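Local coordinates for protein putative glucoamylase (Bacteroides fragilis NCTC 9343, PDB 3EU8) that is of unknown function but, as a putative glucoamylase of the six-hairpin clan, is probably a glycoside hydrolase, at residues 293-297 and 298-302; 412-415 and 416-419; 419-423 and 424-428. All blocks are in the same frame, centred on the assembly; numbering follows the deposited sequence.

Interaction 1 of 3, residues 293-297 and 298-302; sequences REYCI and RNPKH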
loop_
_atom_site.group_PDB
_atom_site.type_symbol
_atom_site.label_atom_id
_atom_site.label_comp_id
_atom_site.label_asym_id
_atom_site.label_seq_id
_atom_site.Cartn_x
_atom_site.Cartn_y
_atom_site.Cartn_z
ATOM N N ARG A 293 14.927 -10.029 -4.970
ATOM C CA ARG A 293 14.977 -11.305 -5.670
ATOM C C ARG A 293 16.376 -11.918 -5.614
ATOM O O ARG A 293 16.536 -13.112 -5.352
ATOM C CB ARG A 293 14.578 -11.074 -7.102
ATOM C CG ARG A 293 14.682 -12.268 -7.971
ATOM C CD ARG A 293 14.221 -11.927 -9.361
ATOM N NE ARG A 293 14.321 -13.105 -10.222
ATOM C CZ ARG A 293 15.403 -13.473 -10.913
ATOM N NH1 ARG A 293 16.543 -12.797 -10.866
ATOM N NH2 ARG A 293 15.344 -14.572 -11.643
ATOM N N GLU A 294 17.385 -11.090 -5.853
ATOM C CA GLU A 294 18.745 -11.558 -5.880
ATOM C C GLU A 294 19.186 -12.086 -4.525
ATOM O O GLU A 294 19.811 -13.147 -4.463
ATOM C CB GLU A 294 19.701 -10.476 -6.356
ATOM C CG GLU A 294 21.019 -11.042 -6.864
ATOM C CD GLU A 294 20.876 -11.916 -8.128
ATOM O OE1 GLU A 294 19.906 -11.749 -8.914
ATOM O OE2 GLU A 294 21.737 -12.796 -8.326
ATOM N N TYR A 295 18.866 -11.375 -3.448
ATOM C CA TYR A 295 19.241 -11.846 -2.106
ATOM C C TYR A 295 18.645 -13.228 -1.822
ATOM O O TYR A 295 19.320 -14.084 -1.274
ATOM C CB TYR A 295 18.843 -10.851 -1.021
ATOM C CG TYR A 295 18.966 -11.448 0.352
ATOM C CD1 TYR A 295 17.932 -12.199 0.901
ATOM C CD2 TYR A 295 20.137 -11.311 1.084
ATOM C CE1 TYR A 295 18.072 -12.802 2.139
ATOM C CE2 TYR A 295 20.261 -11.881 2.313
ATOM C CZ TYR A 295 19.250 -12.618 2.841
ATOM O OH TYR A 295 19.428 -13.208 4.080
ATOM N N CYS A 296 17.394 -13.435 -2.234
ATOM C CA CYS A 296 16.679 -14.694 -2.010
ATOM C C CYS A 296 17.250 -15.847 -2.841
ATOM O O CYS A 296 17.302 -16.969 -2.364
ATOM C CB CYS A 296 15.175 -14.532 -2.321
ATOM S SG CYS A 296 14.290 -13.483 -1.170
ATOM N N ILE A 297 17.673 -15.566 -4.067
ATOM C CA ILE A 297 18.328 -16.550 -4.907
ATOM C C ILE A 297 19.726 -16.942 -4.337
ATOM O O ILE A 297 20.149 -18.123 -4.360
ATOM C CB ILE A 297 18.465 -16.019 -6.381
ATOM C CG1 ILE A 297 17.091 -15.894 -7.051
ATOM C CG2 ILE A 297 19.353 -16.964 -7.224
ATOM C CD1 ILE A 297 17.162 -15.474 -8.532
ATOM N N ARG A 298 20.445 -15.951 -3.832
ATOM C CA ARG A 298 21.731 -16.215 -3.216
ATOM C C ARG A 298 21.511 -17.039 -1.916
ATOM O O ARG A 298 22.242 -17.962 -1.654
ATOM C CB ARG A 298 22.459 -14.888 -2.987
ATOM C CG ARG A 298 23.903 -15.021 -2.457
ATOM C CD ARG A 298 24.608 -13.715 -2.557
ATOM N NE ARG A 298 24.060 -12.766 -1.607
ATOM C CZ ARG A 298 24.453 -12.665 -0.342
ATOM N NH1 ARG A 298 25.362 -13.487 0.158
ATOM N NH2 ARG A 298 23.907 -11.750 0.450
ATOM N N ASN A 299 20.509 -16.688 -1.115
ATOM C CA ASN A 299 20.094 -17.499 0.034
ATOM C C ASN A 299 21.235 -17.837 1.002
ATOM O O ASN A 299 21.449 -19.019 1.347
ATOM C CB ASN A 299 19.360 -18.786 -0.453
ATOM C CG ASN A 299 18.616 -19.520 0.654
ATOM O OD1 ASN A 299 18.371 -18.973 1.731
ATOM N ND2 ASN A 299 18.239 -20.772 0.390
ATOM N N PRO A 300 21.959 -16.809 1.472
ATOM C CA PRO A 300 23.098 -17.051 2.354
ATOM C C PRO A 300 22.788 -17.686 3.707
ATOM O O PRO A 300 23.704 -18.133 4.373
ATOM C CB PRO A 300 23.653 -15.639 2.582
ATOM C CG PRO A 300 22.508 -14.760 2.385
ATOM C CD PRO A 300 21.766 -15.368 1.252
ATOM N N LYS A 301 21.526 -17.673 4.142
ATOM C CA LYS A 301 21.152 -18.327 5.400
ATOM C C LYS A 301 20.603 -19.751 5.183
ATOM O O LYS A 301 20.285 -20.463 6.139
ATOM C CB LYS A 301 20.215 -17.431 6.192
ATOM C CG LYS A 301 20.882 -16.113 6.604
ATOM C CD LYS A 301 19.967 -15.211 7.448
ATOM C CE LYS A 301 19.824 -15.733 8.846
ATOM N NZ LYS A 301 18.836 -14.957 9.628
ATOM N N HIS A 302 20.551 -20.177 3.924
ATOM C CA HIS A 302 20.227 -21.539 3.559
ATOM C C HIS A 302 18.840 -21.886 4.073
ATOM O O HIS A 302 18.620 -22.952 4.668
ATOM C CB HIS A 302 21.290 -22.525 4.063
ATOM C CG HIS A 302 22.692 -22.141 3.696
ATOM N ND1 HIS A 302 23.160 -22.174 2.395
ATOM C CD2 HIS A 302 23.718 -21.681 4.452
ATOM C CE1 HIS A 302 24.421 -21.776 2.374
ATOM N NE2 HIS A 302 24.785 -21.475 3.609
#
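E294 O and Y295 O accept the last two helical bonds, from R298 N (2.9 Å) and N299 N (2.9 Å), before the chain leaves helix 281-298 at N299, whose phi is positive. The Y295 side chain starts away from the following residues, but with CG anti to the backbone N (chi1 168°) its ring runs on past the helix end and brings one face against P300. P300 crosses it at about a right angle and sets CD over one ring face, off-centre toward the rim, 4.3 Å from the Y295 ring centroid, a CH-pi contact; P300 CG meets Y295 CE2 at 3.7 Å. The same CD lies over the centre of the R298 guanidinium, and that group stands almost upright to the tyrosine ring (planes 81° apart), with R298 NH2 3.8 Å from Y295 CD2. The polar ends are held from outside: Y295 OH bonds to D332, R298 NE makes a salt bridge to E242, and K301 NZ bonds to D332 O. N299 ND2 bonds to Y303 O. The arrangement is a helix C-terminus ended by an asparagine in the left-handed helical conformation and a proline, with a type I beta turn from N299 to H302.

Interaction 2 of 3, residues 412-415 and 416-419; sequences MSHP and DVQN. With EDO (1,2-ethanediol), chain B.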
loop_
_atom_site.group_PDB
_atom_site.type_symbol
_atom_site.label_atom_id
_atom_site.label_comp_id
_atom_site.label_asym_id
_atom_site.label_seq_id
_atom_site.Cartn_x
_atom_site.Cartn_y
_atom_site.Cartn_z
HETATM N N MSE A 412 -3.873 9.626 -11.587
HETATM C CA MSE A 412 -3.118 10.592 -12.342
HETATM C C MSE A 412 -4.003 11.603 -13.084
HETATM O O MSE A 412 -3.551 12.684 -13.394
HETATM C CB MSE A 412 -2.177 9.877 -13.299
HETATM C CG MSE A 412 -1.109 9.024 -12.588
HETATM SE SE MSE A 412 0.155 9.997 -11.492
HETATM C CE MSE A 412 1.439 10.491 -12.896
ATOM N N SER A 413 -5.279 11.267 -13.304
ATOM C CA SER A 413 -6.245 12.189 -13.899
ATOM C C SER A 413 -6.750 13.275 -12.942
ATOM O O SER A 413 -7.427 14.203 -13.389
ATOM C CB SER A 413 -7.466 11.423 -14.458
ATOM O OG SER A 413 -8.252 10.885 -13.393
ATOM N N HIS A 414 -6.481 13.142 -11.637
ATOM C CA HIS A 414 -7.006 14.090 -10.664
ATOM C C HIS A 414 -6.285 15.449 -10.832
ATOM O O HIS A 414 -5.035 15.520 -10.798
ATOM C CB HIS A 414 -6.907 13.557 -9.225
ATOM C CG HIS A 414 -7.781 14.282 -8.265
ATOM N ND1 HIS A 414 -7.502 15.559 -7.809
ATOM C CD2 HIS A 414 -8.983 13.950 -7.738
ATOM C CE1 HIS A 414 -8.485 15.971 -7.034
ATOM N NE2 HIS A 414 -9.398 15.011 -6.970
ATOM N N PRO A 415 -7.068 16.533 -11.063
ATOM C CA PRO A 415 -6.413 17.812 -11.309
ATOM C C PRO A 415 -5.584 18.327 -10.159
ATOM O O PRO A 415 -4.541 18.968 -10.425
ATOM C CB PRO A 415 -7.572 18.759 -11.656
ATOM C CG PRO A 415 -8.767 18.075 -11.203
ATOM C CD PRO A 415 -8.529 16.636 -11.181
ATOM N N ASP A 416 -5.976 18.046 -8.905
ATOM C CA ASP A 416 -5.134 18.466 -7.762
ATOM C C ASP A 416 -3.839 17.674 -7.741
ATOM O O ASP A 416 -2.764 18.242 -7.603
ATOM C CB ASP A 416 -5.868 18.355 -6.435
ATOM C CG ASP A 416 -7.102 19.250 -6.381
ATOM O OD1 ASP A 416 -7.078 20.313 -7.029
ATOM O OD2 ASP A 416 -8.104 18.889 -5.718
ATOM N N VAL A 417 -3.931 16.373 -7.972
ATOM C CA VAL A 417 -2.738 15.541 -8.041
ATOM C C VAL A 417 -1.789 16.098 -9.078
ATOM O O VAL A 417 -0.630 16.227 -8.795
ATOM C CB VAL A 417 -3.070 14.058 -8.368
ATOM C CG1 VAL A 417 -1.821 13.249 -8.662
ATOM C CG2 VAL A 417 -3.908 13.450 -7.249
ATOM N N GLN A 418 -2.289 16.440 -10.265
ATOM C CA GLN A 418 -1.437 17.017 -11.312
ATOM C C GLN A 418 -0.748 18.292 -10.861
ATOM O O GLN A 418 0.438 18.464 -11.117
ATOM C CB GLN A 418 -2.229 17.257 -12.608
ATOM C CG GLN A 418 -2.610 15.931 -13.369
ATOM C CD GLN A 418 -1.383 15.217 -14.016
ATOM O OE1 GLN A 418 -0.592 15.865 -14.685
ATOM N NE2 GLN A 418 -1.238 13.874 -13.810
ATOM N N ASN A 419 -1.491 19.170 -10.184
ATOM C CA ASN A 419 -0.946 20.444 -9.739
ATOM C C ASN A 419 0.138 20.211 -8.667
ATOM O O ASN A 419 1.146 20.878 -8.658
ATOM C CB ASN A 419 -2.040 21.381 -9.195
ATOM C CG ASN A 419 -2.870 22.075 -10.295
ATOM O OD1 ASN A 419 -2.360 22.444 -11.340
ATOM N ND2 ASN A 419 -4.165 22.288 -10.022
HETATM C C1 EDO B . 2.542 15.681 -14.249
HETATM O O1 EDO B . 2.097 15.370 -15.573
HETATM C C2 EDO B . 3.972 16.182 -14.313
HETATM O O2 EDO B . 4.020 17.603 -14.085
#
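H414 and D416 meet at a slant, the imidazole and carboxylate planes 51° apart, with H414 CE1 3.2 Å from D416 OD2. The histidine ring is turned back over the start of the helix because CG stands anti to the backbone N (chi1 -163°). From its edge ND1 accepts D416 N at 3.1 Å, the donor tilted somewhat out of the ring plane and the bond well bent. This is side-chain N-capping: H414 is the N-cap of helix 415-424, P415 opens the first turn with its CD against one face of the imidazole, and H414 O takes Q418 N (2.9 Å) in the first regular helical bond. V417 comes at about a right angle to the histidine, its CG2 3.6 Å from H414 CB; both side chains also rest on L143 of helix 132-149. Q418 folds back at chi2 (-70°), which carries its amide back to the chain just before the N-cap. There NE2 gives a short, bent bond (2.6 Å) to a lone pair of M412 O, in the carbonyl plane, while OE1 accepts O1 of a bound ethanediol, probably from the crystallisation liquor, at 2.9 Å. In the crystal the two bonds would set the flip of the amide. The hydrogen bond of D416 OD2 is with W167 NE1.

Interaction 3 of 3, residues 419-423 and 424-428; sequences NGLKK and LGFNV. With EDO (1,2-ethanediol), chain B; EDO (1,2-ethanediol), chain U.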
loop_
_atom_site.group_PDB
_atom_site.type_symbol
_atom_site.label_atom_id
_atom_site.label_comp_id
_atom_site.label_asym_id
_atom_site.label_seq_id
_atom_site.Cartn_x
_atom_site.Cartn_y
_atom_site.Cartn_z
ATOM N N ASN A 419 -1.491 19.170 -10.184
ATOM C CA ASN A 419 -0.946 20.444 -9.739
ATOM C C ASN A 419 0.138 20.211 -8.667
ATOM O O ASN A 419 1.146 20.878 -8.658
ATOM C CB ASN A 419 -2.040 21.381 -9.195
ATOM C CG ASN A 419 -2.870 22.075 -10.295
ATOM O OD1 ASN A 419 -2.360 22.444 -11.340
ATOM N ND2 ASN A 419 -4.165 22.288 -10.022
ATOM N N GLY A 420 -0.095 19.273 -7.760
ATOM C CA GLY A 420 0.897 18.915 -6.760
ATOM C C GLY A 420 2.177 18.385 -7.391
ATOM O O GLY A 420 3.265 18.755 -6.996
ATOM N N LEU A 421 2.045 17.537 -8.412
ATOM C CA LEU A 421 3.224 16.980 -9.070
ATOM C C LEU A 421 4.035 18.070 -9.759
ATOM O O LEU A 421 5.279 18.096 -9.652
ATOM C CB LEU A 421 2.856 15.843 -10.033
ATOM C CG LEU A 421 2.412 14.497 -9.428
ATOM C CD1 LEU A 421 1.708 13.653 -10.517
ATOM C CD2 LEU A 421 3.576 13.714 -8.792
ATOM N N LYS A 422 3.344 18.971 -10.456
ATOM C CA LYS A 422 3.985 20.135 -11.106
ATOM C C LYS A 422 4.720 21.000 -10.092
ATOM O O LYS A 422 5.855 21.356 -10.306
ATOM C CB LYS A 422 2.951 21.009 -11.854
ATOM C CG LYS A 422 2.299 20.330 -13.085
ATOM C CD LYS A 422 0.997 21.062 -13.561
ATOM C CE LYS A 422 0.586 20.694 -15.006
ATOM N NZ LYS A 422 0.316 19.244 -15.170
ATOM N N LYS A 423 4.064 21.307 -8.980
ATOM C CA LYS A 423 4.647 22.140 -7.927
ATOM C C LYS A 423 5.988 21.575 -7.373
ATOM O O LYS A 423 6.944 22.326 -7.122
ATOM C CB LYS A 423 3.615 22.324 -6.809
ATOM C CG LYS A 423 3.941 23.368 -5.775
ATOM C CD LYS A 423 2.787 23.580 -4.814
ATOM C CE LYS A 423 3.047 24.785 -3.904
ATOM N NZ LYS A 423 1.802 25.342 -3.277
ATOM N N LEU A 424 6.062 20.261 -7.231
ATOM C CA LEU A 424 7.256 19.582 -6.690
ATOM C C LEU A 424 8.371 19.303 -7.724
ATOM O O LEU A 424 9.466 18.839 -7.367
ATOM C CB LEU A 424 6.836 18.274 -6.031
ATOM C CG LEU A 424 5.837 18.432 -4.862
ATOM C CD1 LEU A 424 5.634 17.135 -4.078
ATOM C CD2 LEU A 424 6.326 19.545 -3.931
ATOM N N GLY A 425 8.065 19.540 -8.998
ATOM C CA GLY A 425 9.050 19.377 -10.065
ATOM C C GLY A 425 9.051 18.010 -10.740
ATOM O O GLY A 425 10.013 17.657 -11.430
ATOM N N PHE A 426 7.976 17.243 -10.570
ATOM C CA PHE A 426 7.836 15.975 -11.292
ATOM C C PHE A 426 7.452 16.147 -12.724
ATOM O O PHE A 426 6.797 17.115 -13.090
ATOM C CB PHE A 426 6.785 15.099 -10.645
ATOM C CG PHE A 426 7.257 14.464 -9.401
ATOM C CD1 PHE A 426 7.253 15.179 -8.228
ATOM C CD2 PHE A 426 7.738 13.162 -9.407
ATOM C CE1 PHE A 426 7.672 14.626 -7.079
ATOM C CE2 PHE A 426 8.166 12.589 -8.260
ATOM C CZ PHE A 426 8.134 13.333 -7.075
ATOM N N ASN A 427 7.896 15.210 -13.549
ATOM C CA ASN A 427 7.554 15.203 -14.949
ATOM C C ASN A 427 7.285 13.773 -15.325
ATOM O O ASN A 427 7.807 12.847 -14.689
ATOM C CB ASN A 427 8.695 15.792 -15.802
ATOM C CG ASN A 427 8.731 17.333 -15.786
ATOM O OD1 ASN A 427 9.781 17.947 -15.534
ATOM N ND2 ASN A 427 7.607 17.952 -16.085
ATOM N N VAL A 428 6.449 13.597 -16.332
ATOM C CA VAL A 428 6.164 12.283 -16.886
ATOM C C VAL A 428 6.589 12.293 -18.365
ATOM O O VAL A 428 6.077 13.088 -19.144
ATOM C CB VAL A 428 4.675 11.960 -16.771
ATOM C CG1 VAL A 428 4.302 10.763 -17.667
ATOM C CG2 VAL A 428 4.290 11.715 -15.323
HETATM C C1 EDO B . 2.542 15.681 -14.249
HETATM O O1 EDO B . 2.097 15.370 -15.573
HETATM C C2 EDO B . 3.972 16.182 -14.313
HETATM O O2 EDO B . 4.020 17.603 -14.085
HETATM C C1 EDO U . 12.593 15.987 -13.957
HETATM O O1 EDO U . 11.997 16.194 -15.236
HETATM C C2 EDO U . 13.908 16.722 -13.890
HETATM O O2 EDO U . 13.685 17.824 -13.015
#
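L421 lays its CD2 methyl over one face of the F426 ring, off-centre toward the CG side, 4.2 Å from the F426 ring centroid, a CH-pi contact whose nearest pair is L421 CD2 to F426 CG at 3.8 Å. The ring edge, in its own plane, looks at L421 O and at L424 CB. F426 reaches back because its CB already points at the helix and CG turns beside the backbone N (chi1 -76°), folding the aromatic over the last turn. I210 of helix 206-214 touches L421, L424 and F426, and L273 of strand 273-274 touches F426, so this small apolar cluster joins the end of helix 415-424 to the neighbouring sheet and helix.

Next to the cluster the backbone closes as a Schellman motif. F426 N bonds to L421 O at 3.0 Å and G425 N to K422 O at 3.1 Å, the latter from above the carbonyl plane. L424 N keeps its helical bond to G420 O (3.2 Å); it and G425 N add weak ones to L421 O. G425 turns the chain with positive phi, where a side chain would jam against the preceding carbonyl, and N427 then pairs with K274 in the two-stranded antiparallel sheet.

An ethanediol, probably from the crystallisation liquor, gives its O2 to F426 O (3.0 Å), and a second gives O1 to N427 OD1 (2.8 Å). L421 O gathers three N-H groups, one firm and two weak, beside the ring edge. That edge could add at most a weak electrostatic attraction; the contact implies a helix end closed by backbone bonds at L421 O and covered by the leucine-phenylalanine packing.

Interactions 2 and 3 are the two ends of one short helix, 415-424: the first starts it, the second stops it, and N419 belongs to both. Their centres are about 9 Å apart and they pack directly, with the selenomethionine methyl M412 CE 3.9 Å from V428 CG2 and 4.0 Å from L421 CD1. One ethanediol bridges them, bonded to Q418 OE1 in interaction 2 and F426 O in interaction 3. Interaction 1, another helix end, comes earlier in the chain and is remote, its centre about 40 Å from that of interaction 2, on opposite sides of the chain's centre, and about 38 Å from that of interaction 3. None includes the potassium-site residues S11 and T14.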